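Local coordinates for Peptide/nickel transport system substrate-binding protein (Listeria monocytogenes serotype 1/2a, PDB 5KZT) that binds a peptide and probably hands such peptides on for import across the membrane as an OppA-type solute-binding protein, at residues Leu39-Gln44 against Phe194-Trp199; Ala252-Gln257 against Asp375-Arg380; Glu324-Asp329 against Ser433-Leu438. All coordinates share one frame; numbering follows the deposited sequence.

Contact 1: Leu39-Gln44 against Phe194-Trp199; sequences LNVVNQ and FELKDW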
ATOM      1  N   LEU A  39       0.731   7.598   1.509  1.00 15.04           N
ATOM      2  CA  LEU A  39      -0.188   7.266   2.618  1.00 14.91           C
ATOM      3  C   LEU A  39       0.491   7.434   3.964  1.00 14.75           C
ATOM      4  O   LEU A  39      -0.153   7.808   4.948  1.00 14.39           O
ATOM      5  CB  LEU A  39      -0.742   5.852   2.484  1.00 15.24           C
ATOM      6  CG  LEU A  39      -1.741   5.742   1.323  1.00 15.56           C
ATOM      7  CD1 LEU A  39      -1.983   4.284   1.020  1.00 15.83           C
ATOM      8  CD2 LEU A  39      -3.053   6.436   1.590  1.00 15.73           C
ATOM      9  N   ASN A  40       1.787   7.179   4.004  1.00 14.57           N
ATOM     10  CA  ASN A  40       2.572   7.431   5.225  1.00 14.94           C
ATOM     11  C   ASN A  40       2.667   8.931   5.520  1.00 14.88           C
ATOM     12  O   ASN A  40       2.512   9.320   6.665  1.00 15.42           O
ATOM     13  CB  ASN A  40       3.959   6.830   5.105  1.00 15.08           C
ATOM     14  CG  ASN A  40       4.730   6.876   6.415  1.00 15.79           C
ATOM     15  OD1 ASN A  40       4.318   6.280   7.415  1.00 15.81           O
ATOM     16  ND2 ASN A  40       5.835   7.609   6.420  1.00 16.08           N
ATOM     17  N   VAL A  41       2.863   9.763   4.496  1.00 14.74           N
ATOM     18  CA  VAL A  41       2.859  11.239   4.687  1.00 15.02           C
ATOM     19  C   VAL A  41       1.532  11.728   5.281  1.00 15.13           C
ATOM     20  O   VAL A  41       1.516  12.359   6.346  1.00 15.36           O
ATOM     21  CB  VAL A  41       3.160  12.005   3.372  1.00 15.29           C
ATOM     22  CG1 VAL A  41       2.954  13.515   3.530  1.00 15.61           C
ATOM     23  CG2 VAL A  41       4.584  11.739   2.920  1.00 15.55           C
ATOM     24  N   VAL A  42       0.421  11.430   4.615  1.00 15.11           N
ATOM     25  CA  VAL A  42      -0.867  11.912   5.099  1.00 15.30           C
ATOM     26  C   VAL A  42      -1.248  11.330   6.470  1.00 15.02           C
ATOM     27  O   VAL A  42      -2.006  11.961   7.223  1.00 15.36           O
ATOM     28  CB  VAL A  42      -2.032  11.743   4.091  1.00 15.44           C
ATOM     29  CG1 VAL A  42      -1.731  12.480   2.803  1.00 16.02           C
ATOM     30  CG2 VAL A  42      -2.356  10.293   3.838  1.00 15.22           C
ATOM     31  N   ASN A  43      -0.727  10.154   6.825  1.00 14.72           N
ATOM     32  CA  ASN A  43      -0.954   9.638   8.181  1.00 14.94           C
ATOM     33  C   ASN A  43      -0.351  10.485   9.314  1.00 15.45           C
ATOM     34  O   ASN A  43      -0.834  10.436  10.451  1.00 16.03           O
ATOM     35  CB  ASN A  43      -0.467   8.209   8.336  1.00 15.00           C
ATOM     36  CG  ASN A  43      -1.072   7.533   9.547  1.00 15.57           C
ATOM     37  OD1 ASN A  43      -2.296   7.531   9.715  1.00 15.79           O
ATOM     38  ND2 ASN A  43      -0.232   6.978  10.418  1.00 16.28           N
ATOM     39  N   GLN A  44       0.688  11.253   9.014  1.00 15.19           N
ATOM     40  CA  GLN A  44       1.302  12.138  10.011  1.00 15.74           C
ATOM     41  C   GLN A  44       0.608  13.496  10.101  1.00 16.49           C
ATOM     42  O   GLN A  44       0.631  14.147  11.156  1.00 16.63           O
ATOM     43  CB  GLN A  44       2.774  12.384   9.696  1.00 15.64           C
ATOM     44  CG  GLN A  44       3.558  11.177   9.208  1.00 15.20           C
ATOM     45  CD  GLN A  44       3.383   9.931  10.059  1.00 15.02           C
ATOM     46  OE1 GLN A  44       3.305   9.997  11.285  1.00 15.49           O
ATOM     47  NE2 GLN A  44       3.360   8.781   9.413  1.00 14.66           N
ATOM     48  N   PHE A 194       1.284  16.553  12.787  1.00 19.07           N
ATOM     49  CA  PHE A 194       2.289  17.334  12.098  1.00 19.33           C
ATOM     50  C   PHE A 194       1.690  18.118  10.925  1.00 19.90           C
ATOM     51  O   PHE A 194       0.653  17.738  10.368  1.00 19.66           O
ATOM     52  CB  PHE A 194       3.403  16.406  11.614  1.00 18.66           C
ATOM     53  CG  PHE A 194       4.110  15.689  12.730  1.00 18.47           C
ATOM     54  CD1 PHE A 194       5.125  16.310  13.436  1.00 19.04           C
ATOM     55  CD2 PHE A 194       3.757  14.404  13.080  1.00 17.98           C
ATOM     56  CE1 PHE A 194       5.770  15.660  14.490  1.00 19.25           C
ATOM     57  CE2 PHE A 194       4.381  13.752  14.144  1.00 18.28           C
ATOM     58  CZ  PHE A 194       5.409  14.376  14.836  1.00 18.69           C
ATOM     59  N   GLU A 195       2.299  19.258  10.624  1.00 21.05           N
ATOM     60  CA  GLU A 195       2.107  19.935   9.355  1.00 21.82           C
ATOM     61  C   GLU A 195       3.227  19.510   8.398  1.00 21.44           C
ATOM     62  O   GLU A 195       4.351  19.282   8.853  1.00 20.97           O
ATOM     63  CB  GLU A 195       2.234  21.430   9.551  1.00 23.85           C
ATOM     64  CG  GLU A 195       1.247  22.007  10.535  1.00 25.42           C
ATOM     65  CD  GLU A 195       1.286  23.514  10.532  1.00 27.75           C
ATOM     66  OE1 GLU A 195       2.288  24.092  11.017  1.00 29.69           O
ATOM     67  OE2 GLU A 195       0.310  24.108  10.041  1.00 29.42           O
ATOM     68  N   LEU A 196       2.928  19.450   7.097  1.00 20.94           N
ATOM     69  CA  LEU A 196       3.938  19.249   6.054  1.00 20.96           C
ATOM     70  C   LEU A 196       4.442  20.595   5.560  1.00 21.86           C
ATOM     71  O   LEU A 196       3.654  21.496   5.324  1.00 22.14           O
ATOM     72  CB  LEU A 196       3.404  18.424   4.873  1.00 20.60           C
ATOM     73  CG  LEU A 196       4.408  17.861   3.864  1.00 20.61           C
ATOM     74  CD1 LEU A 196       5.254  16.759   4.496  1.00 20.45           C
ATOM     75  CD2 LEU A 196       3.723  17.301   2.632  1.00 20.30           C
ATOM     76  N   LYS A 197       5.760  20.723   5.432  1.00 22.11           N
ATOM     77  CA  LYS A 197       6.407  21.921   4.904  1.00 23.51           C
ATOM     78  C   LYS A 197       7.448  21.488   3.887  1.00 22.99           C
ATOM     79  O   LYS A 197       7.878  20.337   3.886  1.00 21.81           O
ATOM     80  CB  LYS A 197       7.147  22.700   6.009  1.00 25.09           C
ATOM     81  CG  LYS A 197       6.287  23.244   7.125  1.00 26.28           C
ATOM     82  CD  LYS A 197       5.390  24.382   6.648  1.00 27.93           C
ATOM     83  CE  LYS A 197       4.632  25.040   7.795  1.00 29.15           C
ATOM     84  NZ  LYS A 197       3.217  25.298   7.422  1.00 29.96           N
ATOM     85  N   ASP A 198       7.842  22.440   3.044  1.00 23.58           N
ATOM     86  CA  ASP A 198       9.000  22.333   2.143  1.00 23.85           C
ATOM     87  C   ASP A 198       8.840  21.330   1.004  1.00 22.75           C
ATOM     88  O   ASP A 198       9.820  21.004   0.352  1.00 22.79           O
ATOM     89  CB  ASP A 198      10.289  22.011   2.927  1.00 24.09           C
ATOM     90  CG  ASP A 198      10.525  22.967   4.082  1.00 25.15           C
ATOM     91  OD1 ASP A 198      10.441  24.177   3.862  1.00 26.84           O
ATOM     92  OD2 ASP A 198      10.816  22.513   5.197  1.00 24.80           O
ATOM     93  N   TRP A 199       7.625  20.848   0.756  1.00 21.71           N
ATOM     94  CA  TRP A 199       7.395  19.915  -0.333  1.00 20.77           C
ATOM     95  C   TRP A 199       6.835  20.743  -1.479  1.00 21.77           C
ATOM     96  O   TRP A 199       5.751  21.335  -1.337  1.00 21.95           O
ATOM     97  CB  TRP A 199       6.427  18.799   0.084  1.00 19.36           C
ATOM     98  CG  TRP A 199       6.189  17.803  -0.983  1.00 18.71           C
ATOM     99  CD1 TRP A 199       7.134  17.093  -1.666  1.00 18.75           C
ATOM    100  CD2 TRP A 199       4.931  17.421  -1.529  1.00 18.34           C
ATOM    101  NE1 TRP A 199       6.537  16.279  -2.597  1.00 18.50           N
ATOM    102  CE2 TRP A 199       5.183  16.446  -2.523  1.00 18.26           C
ATOM    103  CE3 TRP A 199       3.605  17.777  -1.251  1.00 18.23           C
ATOM    104  CZ2 TRP A 199       4.152  15.841  -3.271  1.00 18.12           C
ATOM    105  CZ3 TRP A 199       2.569  17.177  -2.006  1.00 18.04           C
ATOM    106  CH2 TRP A 199       2.863  16.215  -3.001  1.00 18.02           C
TER
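Phe194 opens strand 194-197 and meets Gln44, near the end of helix 36-45, where the helix lies against the outermost strand of a four-stranded mixed sheet (16-21, 224-229, 205-210, 194-197) in a periplasmic-binding-protein type II fold. The evidence for a directed bond is the pair Phe194 N and Gln44 O, 3.0 Å apart with an N-H...O angle of 146°. The two CA atoms come within 5.7 Å.

Followed outward, the Phe194 side chain stays beside this carbonyl. Its CB lies 3.6 Å from Gln44 O. CG is turned toward the backbone N side of the residue (chi1 -61°), and from there CD2 reaches both Gln44 O, at the ring edge and near its plane, and Gln44 CB, the latter at 4.1 Å. Tyr208 of strand 205-210 also packs on Phe194.

The Gln44 chain is bent at chi2 and folds back over its own helix, where NE2 donates to Asn40 O. The stronger partner of that NE2 is Tyr519 O, while OE1 accepts from Tyr521 N, so the buried amide is satisfied at both ends and its rotation is fixed.

One helical turn earlier the contact is purely apolar. Val41 and Leu196 cross at about a right angle, and Leu196, with CG opposite its backbone N (chi1 -166°), presents both methyls: Val41 CG1 lies 4.0 Å from Leu196 CD2 and 4.1 Å from Leu196 CD1.

Contact 2: Ala252-Gln257 against Asp375-Arg380; sequences ADYAAQ and DTENAR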
ATOM      1  N   ALA A 252      20.699  -5.815   0.073  1.00 23.34           N
ATOM      2  CA  ALA A 252      21.684  -6.732  -0.509  1.00 24.29           C
ATOM      3  C   ALA A 252      22.960  -6.823   0.363  1.00 24.46           C
ATOM      4  O   ALA A 252      22.844  -7.057   1.562  1.00 23.82           O
ATOM      5  CB  ALA A 252      21.977  -6.331  -1.967  1.00 24.83           C
ATOM      6  N   ASP A 253      24.149  -6.597  -0.195  1.00 25.51           N
ATOM      7  CA  ASP A 253      25.382  -6.726   0.589  1.00 26.06           C
ATOM      8  C   ASP A 253      25.504  -5.734   1.751  1.00 24.74           C
ATOM      9  O   ASP A 253      26.157  -6.041   2.739  1.00 24.33           O
ATOM     10  CB  ASP A 253      26.621  -6.642  -0.319  1.00 27.65           C
ATOM     11  CG  ASP A 253      26.638  -7.726  -1.365  1.00 29.73           C
ATOM     12  OD1 ASP A 253      26.269  -8.881  -1.049  1.00 30.74           O
ATOM     13  OD2 ASP A 253      27.009  -7.428  -2.521  1.00 31.44           O
ATOM     14  N   TYR A 254      24.890  -4.563   1.650  1.00 24.07           N
ATOM     15  CA  TYR A 254      24.892  -3.626   2.769  1.00 23.51           C
ATOM     16  C   TYR A 254      24.132  -4.166   3.993  1.00 22.33           C
ATOM     17  O   TYR A 254      24.511  -3.891   5.129  1.00 21.78           O
ATOM     18  CB  TYR A 254      24.323  -2.269   2.361  1.00 24.09           C
ATOM     19  CG  TYR A 254      25.234  -1.485   1.468  1.00 25.66           C
ATOM     20  CD1 TYR A 254      26.274  -0.722   2.010  1.00 26.84           C
ATOM     21  CD2 TYR A 254      25.071  -1.489   0.082  1.00 27.17           C
ATOM     22  CE1 TYR A 254      27.125   0.014   1.200  1.00 28.14           C
ATOM     23  CE2 TYR A 254      25.916  -0.748  -0.738  1.00 28.56           C
ATOM     24  CZ  TYR A 254      26.940  -0.002  -0.168  1.00 29.07           C
ATOM     25  OH  TYR A 254      27.791   0.734  -0.958  1.00 32.48           O
ATOM     26  N   ALA A 255      23.061  -4.920   3.763  1.00 21.60           N
ATOM     27  CA  ALA A 255      22.339  -5.562   4.860  1.00 20.87           C
ATOM     28  C   ALA A 255      23.219  -6.666   5.447  1.00 21.51           C
ATOM     29  O   ALA A 255      23.460  -6.707   6.666  1.00 20.89           O
ATOM     30  CB  ALA A 255      21.027  -6.141   4.374  1.00 20.81           C
ATOM     31  N   ALA A 256      23.713  -7.540   4.565  1.00 22.20           N
ATOM     32  CA  ALA A 256      24.516  -8.684   4.972  1.00 23.46           C
ATOM     33  C   ALA A 256      25.772  -8.267   5.725  1.00 24.08           C
ATOM     34  O   ALA A 256      26.151  -8.931   6.685  1.00 24.44           O
ATOM     35  CB  ALA A 256      24.877  -9.533   3.769  1.00 24.43           C
ATOM     36  N   GLN A 257      26.389  -7.163   5.303  1.00 24.61           N
ATOM     37  CA  GLN A 257      27.590  -6.620   5.971  1.00 25.71           C
ATOM     38  C   GLN A 257      27.322  -5.939   7.314  1.00 24.28           C
ATOM     39  O   GLN A 257      28.265  -5.678   8.073  1.00 24.35           O
ATOM     40  CB  GLN A 257      28.299  -5.603   5.075  1.00 27.28           C
ATOM     41  CG  GLN A 257      29.076  -6.216   3.945  1.00 30.12           C
ATOM     42  CD  GLN A 257      30.182  -7.086   4.456  1.00 32.14           C
ATOM     43  OE1 GLN A 257      30.066  -8.322   4.449  1.00 34.40           O
ATOM     44  NE2 GLN A 257      31.239  -6.457   4.984  1.00 33.92           N
ATOM     45  N   ASP A 375      13.528   2.656  -9.710  1.00 21.99           N
ATOM     46  CA  ASP A 375      14.828   3.207 -10.099  1.00 23.09           C
ATOM     47  C   ASP A 375      15.853   3.292  -8.952  1.00 23.82           C
ATOM     48  O   ASP A 375      16.800   4.068  -9.034  1.00 24.85           O
ATOM     49  CB  ASP A 375      14.642   4.585 -10.773  1.00 23.96           C
ATOM     50  CG  ASP A 375      14.054   5.660  -9.829  1.00 24.20           C
ATOM     51  OD1 ASP A 375      13.607   5.361  -8.707  1.00 23.56           O
ATOM     52  OD2 ASP A 375      14.029   6.826 -10.228  1.00 25.52           O
ATOM     53  N   THR A 376      15.672   2.504  -7.900  1.00 23.69           N
ATOM     54  CA  THR A 376      16.677   2.421  -6.837  1.00 24.73           C
ATOM     55  C   THR A 376      17.792   1.475  -7.295  1.00 25.43           C
ATOM     56  O   THR A 376      17.620   0.685  -8.243  1.00 24.49           O
ATOM     57  CB  THR A 376      16.073   1.918  -5.513  1.00 24.41           C
ATOM     58  OG1 THR A 376      15.501   0.618  -5.700  1.00 23.11           O
ATOM     59  CG2 THR A 376      14.999   2.874  -5.019  1.00 24.43           C
ATOM     60  N   GLU A 377      18.940   1.566  -6.633  1.00 27.17           N
ATOM     61  CA  GLU A 377      20.047   0.636  -6.890  1.00 28.43           C
ATOM     62  C   GLU A 377      19.586  -0.804  -6.753  1.00 27.49           C
ATOM     63  O   GLU A 377      19.921  -1.660  -7.584  1.00 26.79           O
ATOM     64  CB  GLU A 377      21.209   0.890  -5.924  1.00 30.96           C
ATOM     65  CG  GLU A 377      22.411  -0.031  -6.129  1.00 32.89           C
ATOM     66  CD  GLU A 377      23.604   0.380  -5.289  1.00 36.00           C
ATOM     67  OE1 GLU A 377      23.443   0.655  -4.082  1.00 37.20           O
ATOM     68  OE2 GLU A 377      24.720   0.438  -5.838  1.00 39.29           O
ATOM     69  N   ASN A 378      18.818  -1.083  -5.706  1.00 27.26           N
ATOM     70  CA  ASN A 378      18.395  -2.466  -5.468  1.00 27.49           C
ATOM     71  C   ASN A 378      17.340  -2.938  -6.456  1.00 25.82           C
ATOM     72  O   ASN A 378      17.300  -4.112  -6.787  1.00 25.23           O
ATOM     73  CB  ASN A 378      17.910  -2.694  -4.029  1.00 28.47           C
ATOM     74  CG  ASN A 378      17.955  -4.170  -3.635  1.00 29.34           C
ATOM     75  OD1 ASN A 378      19.032  -4.778  -3.594  1.00 30.62           O
ATOM     76  ND2 ASN A 378      16.794  -4.752  -3.354  1.00 28.83           N
ATOM     77  N   ALA A 379      16.482  -2.035  -6.920  1.00 24.57           N
ATOM     78  CA  ALA A 379      15.494  -2.401  -7.945  1.00 23.65           C
ATOM     79  C   ALA A 379      16.195  -2.769  -9.262  1.00 23.42           C
ATOM     80  O   ALA A 379      15.780  -3.703  -9.925  1.00 22.84           O
ATOM     81  CB  ALA A 379      14.504  -1.271  -8.168  1.00 23.18           C
ATOM     82  N   ARG A 380      17.250  -2.040  -9.606  1.00 24.46           N
ATOM     83  CA  ARG A 380      18.092  -2.343 -10.774  1.00 26.21           C
ATOM     84  C   ARG A 380      18.810  -3.717 -10.652  1.00 25.59           C
ATOM     85  O   ARG A 380      18.868  -4.479 -11.599  1.00 25.14           O
ATOM     86  CB  ARG A 380      19.082  -1.193 -10.980  1.00 29.42           C
ATOM     87  CG  ARG A 380      20.115  -1.355 -12.089  1.00 33.01           C
ATOM     88  CD  ARG A 380      20.963  -0.096 -12.156  1.00 36.72           C
ATOM     89  NE  ARG A 380      22.194  -0.261 -12.941  1.00 40.74           N
ATOM     90  CZ  ARG A 380      23.080   0.712 -13.186  1.00 44.09           C
ATOM     91  NH1 ARG A 380      22.897   1.943 -12.700  1.00 45.38           N
ATOM     92  NH2 ARG A 380      24.166   0.458 -13.923  1.00 46.81           N
TER
HETATM   93  O   HOH W   1      25.304   2.053  -2.502  1.00 31.95           O
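Ala252 and Asn378 form the inner part of this contact, between the short helix 252-256 and the first turn of helix 377-393, which follows strand 367-374 of the seven-stranded mixed sheet in this periplasmic-binding-protein type II fold. Their CA atoms are 7.3 Å apart, and the methyl CB of Ala252 faces the end of the Asn378 side chain. Val310 and Leu311 of helix 303-311 also touch Asn378.

Toward the surface the contact becomes looser and wetter. Tyr254 and Glu377 come no nearer than 4.4 Å, between Tyr254 CE2 and Glu377 OE1, an approach oblique to the ring. A water bridges the two side chains: it donates to Glu377 OE1 at 2.8 Å and makes a weak bond to Tyr254 OH at 3.2 Å. The Glu377 chain is extended through chi1 and chi2 (both near 180°), which carries its carboxylate out to that water. Ser233 and Leu237 of helix 233-241 pack on Tyr254.

Outward of these residues, Thr376 caps the helix that carries Glu377 and Asn378. The bound peptide lies close by: its backbone packs on Asn378 and makes a weak hydrogen bond with the Thr376 side chain, which places the contact beside the binding site. The capping bond runs from Ala379 N to Thr376 OG1, 3.1 Å long with an N-H...O angle of 150°.

Contact 3: Glu324-Asp329 against Ser433-Leu438; sequences EGFTFD and STFLDL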
ATOM      1  N   GLU A 324       2.305 -14.995   4.826  1.00 21.48           N
ATOM      2  CA  GLU A 324       2.272 -15.891   5.990  1.00 23.11           C
ATOM      3  C   GLU A 324       2.285 -15.058   7.252  1.00 22.44           C
ATOM      4  O   GLU A 324       2.897 -14.008   7.285  1.00 22.28           O
ATOM      5  CB  GLU A 324       3.486 -16.792   6.037  1.00 25.60           C
ATOM      6  CG  GLU A 324       3.625 -17.758   4.886  1.00 27.57           C
ATOM      7  CD  GLU A 324       4.781 -18.689   5.124  1.00 30.19           C
ATOM      8  OE1 GLU A 324       4.548 -19.808   5.645  1.00 32.74           O
ATOM      9  OE2 GLU A 324       5.927 -18.271   4.845  1.00 31.47           O
ATOM     10  N   GLY A 325       1.613 -15.543   8.285  1.00 22.16           N
ATOM     11  CA  GLY A 325       1.657 -14.938   9.610  1.00 21.75           C
ATOM     12  C   GLY A 325       0.751 -13.731   9.800  1.00 21.09           C
ATOM     13  O   GLY A 325       0.883 -13.036  10.794  1.00 20.93           O
ATOM     14  N   PHE A 326      -0.176 -13.498   8.868  1.00 20.05           N
ATOM     15  CA  PHE A 326      -0.967 -12.275   8.852  1.00 19.93           C
ATOM     16  C   PHE A 326      -2.454 -12.442   9.202  1.00 19.32           C
ATOM     17  O   PHE A 326      -3.018 -11.647   9.958  1.00 19.79           O
ATOM     18  CB  PHE A 326      -0.836 -11.596   7.475  1.00 20.04           C
ATOM     19  CG  PHE A 326      -1.574 -10.284   7.390  1.00 20.87           C
ATOM     20  CD1 PHE A 326      -1.227  -9.239   8.228  1.00 21.33           C
ATOM     21  CD2 PHE A 326      -2.635 -10.107   6.501  1.00 21.51           C
ATOM     22  CE1 PHE A 326      -1.918  -8.022   8.175  1.00 22.11           C
ATOM     23  CE2 PHE A 326      -3.327  -8.905   6.448  1.00 20.98           C
ATOM     24  CZ  PHE A 326      -2.965  -7.867   7.275  1.00 21.47           C
ATOM     25  N   THR A 327      -3.093 -13.452   8.634  1.00 18.83           N
ATOM     26  CA  THR A 327      -4.536 -13.641   8.774  1.00 18.80           C
ATOM     27  C   THR A 327      -4.866 -15.135   8.999  1.00 18.89           C
ATOM     28  O   THR A 327      -4.224 -16.004   8.426  1.00 18.43           O
ATOM     29  CB  THR A 327      -5.245 -13.068   7.530  1.00 18.82           C
ATOM     30  OG1 THR A 327      -6.650 -13.172   7.692  1.00 20.09           O
ATOM     31  CG2 THR A 327      -4.848 -13.792   6.281  1.00 18.60           C
ATOM     32  N   PHE A 328      -5.854 -15.410   9.854  1.00 18.83           N
ATOM     33  CA  PHE A 328      -6.079 -16.744  10.394  1.00 19.16           C
ATOM     34  C   PHE A 328      -7.557 -17.085  10.409  1.00 19.50           C
ATOM     35  O   PHE A 328      -8.416 -16.213  10.513  1.00 19.45           O
ATOM     36  CB  PHE A 328      -5.528 -16.858  11.819  1.00 19.52           C
ATOM     37  CG  PHE A 328      -4.056 -16.559  11.925  1.00 19.04           C
ATOM     38  CD1 PHE A 328      -3.614 -15.249  12.081  1.00 18.46           C
ATOM     39  CD2 PHE A 328      -3.117 -17.585  11.873  1.00 19.16           C
ATOM     40  CE1 PHE A 328      -2.257 -14.964  12.156  1.00 18.20           C
ATOM     41  CE2 PHE A 328      -1.759 -17.305  11.974  1.00 19.00           C
ATOM     42  CZ  PHE A 328      -1.328 -15.994  12.096  1.00 18.44           C
ATOM     43  N   ASP A 329      -7.824 -18.374  10.274  1.00 19.87           N
ATOM     44  CA  ASP A 329      -9.162 -18.930  10.122  1.00 20.35           C
ATOM     45  C   ASP A 329      -9.972 -18.639  11.391  1.00 21.02           C
ATOM     46  O   ASP A 329      -9.514 -18.942  12.487  1.00 20.93           O
ATOM     47  CB  ASP A 329      -9.000 -20.442   9.868  1.00 21.10           C
ATOM     48  CG  ASP A 329     -10.307 -21.170   9.552  1.00 21.97           C
ATOM     49  OD1 ASP A 329     -11.378 -20.748  10.003  1.00 22.46           O
ATOM     50  OD2 ASP A 329     -10.253 -22.212   8.868  1.00 22.30           O
ATOM     51  N   SER A 433      -9.114 -10.357   2.096  1.00 15.97           N
ATOM     52  CA  SER A 433      -9.720  -9.519   1.063  1.00 15.67           C
ATOM     53  C   SER A 433      -8.907  -8.287   0.697  1.00 15.00           C
ATOM     54  O   SER A 433      -8.980  -7.836  -0.447  1.00 14.93           O
ATOM     55  CB  SER A 433     -11.149  -9.112   1.448  1.00 16.12           C
ATOM     56  OG  SER A 433     -11.172  -8.293   2.610  1.00 16.52           O
ATOM     57  N   THR A 434      -8.130  -7.735   1.629  1.00 14.68           N
ATOM     58  CA  THR A 434      -7.262  -6.614   1.276  1.00 14.47           C
ATOM     59  C   THR A 434      -6.344  -6.955   0.083  1.00 14.13           C
ATOM     60  O   THR A 434      -6.099  -6.104  -0.772  1.00 14.06           O
ATOM     61  CB  THR A 434      -6.461  -6.055   2.474  1.00 14.62           C
ATOM     62  OG1 THR A 434      -5.821  -4.823   2.081  1.00 14.41           O
ATOM     63  CG2 THR A 434      -5.424  -7.053   3.009  1.00 14.92           C
ATOM     64  N   PHE A 435      -5.893  -8.208  -0.002  1.00 14.30           N
ATOM     65  CA  PHE A 435      -5.109  -8.694  -1.148  1.00 14.22           C
ATOM     66  C   PHE A 435      -5.980  -9.212  -2.301  1.00 14.57           C
ATOM     67  O   PHE A 435      -5.770  -8.860  -3.476  1.00 14.29           O
ATOM     68  CB  PHE A 435      -4.165  -9.819  -0.697  1.00 14.63           C
ATOM     69  CG  PHE A 435      -3.065  -9.351   0.236  1.00 14.59           C
ATOM     70  CD1 PHE A 435      -1.854  -8.912  -0.275  1.00 14.69           C
ATOM     71  CD2 PHE A 435      -3.247  -9.354   1.617  1.00 15.23           C
ATOM     72  CE1 PHE A 435      -0.853  -8.468   0.580  1.00 14.80           C
ATOM     73  CE2 PHE A 435      -2.259  -8.895   2.467  1.00 15.11           C
ATOM     74  CZ  PHE A 435      -1.058  -8.449   1.939  1.00 15.02           C
ATOM     75  N   LEU A 436      -6.948 -10.047  -1.972  1.00 15.42           N
ATOM     76  CA  LEU A 436      -7.696 -10.760  -3.015  1.00 16.01           C
ATOM     77  C   LEU A 436      -8.567  -9.829  -3.863  1.00 16.12           C
ATOM     78  O   LEU A 436      -8.691 -10.033  -5.070  1.00 16.07           O
ATOM     79  CB  LEU A 436      -8.537 -11.874  -2.396  1.00 16.84           C
ATOM     80  CG  LEU A 436      -7.790 -12.979  -1.619  1.00 17.38           C
ATOM     81  CD1 LEU A 436      -8.756 -13.796  -0.772  1.00 18.26           C
ATOM     82  CD2 LEU A 436      -7.019 -13.883  -2.553  1.00 17.55           C
ATOM     83  N   ASP A 437      -9.136  -8.796  -3.238  1.00 16.37           N
ATOM     84  CA  ASP A 437      -9.996  -7.861  -3.936  1.00 16.92           C
ATOM     85  C   ASP A 437      -9.322  -7.075  -5.064  1.00 16.27           C
ATOM     86  O   ASP A 437     -10.005  -6.536  -5.931  1.00 16.06           O
ATOM     87  CB  ASP A 437     -10.593  -6.855  -2.959  1.00 17.84           C
ATOM     88  CG  ASP A 437     -11.658  -7.449  -2.078  1.00 19.02           C
ATOM     89  OD1 ASP A 437     -12.074  -8.618  -2.262  1.00 21.18           O
ATOM     90  OD2 ASP A 437     -12.095  -6.724  -1.177  1.00 20.12           O
ATOM     91  N   LEU A 438      -7.996  -7.014  -5.066  1.00 16.00           N
ATOM     92  CA  LEU A 438      -7.285  -6.321  -6.133  1.00 16.25           C
ATOM     93  C   LEU A 438      -7.595  -6.839  -7.542  1.00 16.25           C
ATOM     94  O   LEU A 438      -7.605  -6.068  -8.500  1.00 16.03           O
ATOM     95  CB  LEU A 438      -5.777  -6.447  -5.907  1.00 16.86           C
ATOM     96  CG  LEU A 438      -5.221  -5.908  -4.585  1.00 17.19           C
ATOM     97  CD1 LEU A 438      -3.715  -6.167  -4.492  1.00 17.87           C
ATOM     98  CD2 LEU A 438      -5.527  -4.438  -4.384  1.00 17.54           C
TER
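Phe326 and Phe435 meet through one carbon each, CE2 of Phe326 lying 4.1 Å from CE2 of Phe435. The approach is different from each side: Phe326 CE2 arrives at the edge of the Phe435 ring, near its plane, whereas Phe435 CE2 stands oblique to the Phe326 ring. The contact is one of carbon against carbon.

The first torsions differ and account for the meeting. CG is opposite the backbone N in Phe326 (chi1 -177°) but opposite the carbonyl carbon in Phe435 (chi1 -67°); the first ring is thereby carried from the loop toward the helix with CE2 foremost, and the second reaches back toward the loop. The same Phe326 CE2 also approaches the methyl of Thr434, at 4.4 Å from CG2. This methyl faces the ring, while the hydroxyl OG1 of Thr434, set opposite the backbone N, is engaged by Asp428 N.

The contact joins the loop between strand 316-317 and helix 336-340 to the short helix 433-436, inside the periplasmic-binding-protein type II fold expected of the solute-binding protein 5 family. Strand 264-277 of the seven-stranded mixed sheet lies beside both rings, Ser270 touching Phe326 and Thr272 touching Phe435.

Further neighbours pack on the rings: Pro427 on Phe326 and Pro323 on Phe435, and Trp425 makes an edge-to-face pair with the Phe435 ring. All three touching residues are buried. Asp437 N donates to Ser433 O at 3.0 Å, a turn that holds Thr434 and Phe435. Ser433 OG, at the start of the helix, hydrogen-bonds with Asp431 OD2 and Tyr429 OH.

Overall arrangement
Contacts 1 and 3 are core contacts, every touching residue buried, and lie on opposite sides of the chain's centre; contact 2 is partly buried, with an exposed Glu377. Chemistry follows place: contact 1 combines a backbone hydrogen bond with methyl packing, contact 3 is wholly apolar, and contact 2 adds a water bridge at its outer side. None shares a helix or strand with another, but contacts 2 and 3 both border the seven-stranded sheet, whereas contact 1 belongs to the four-stranded one. Their centres lie 27 to 28 Å apart, and none touches another. Contact 1 closes before the others open; the segments of contacts 2 and 3 alternate along the chain.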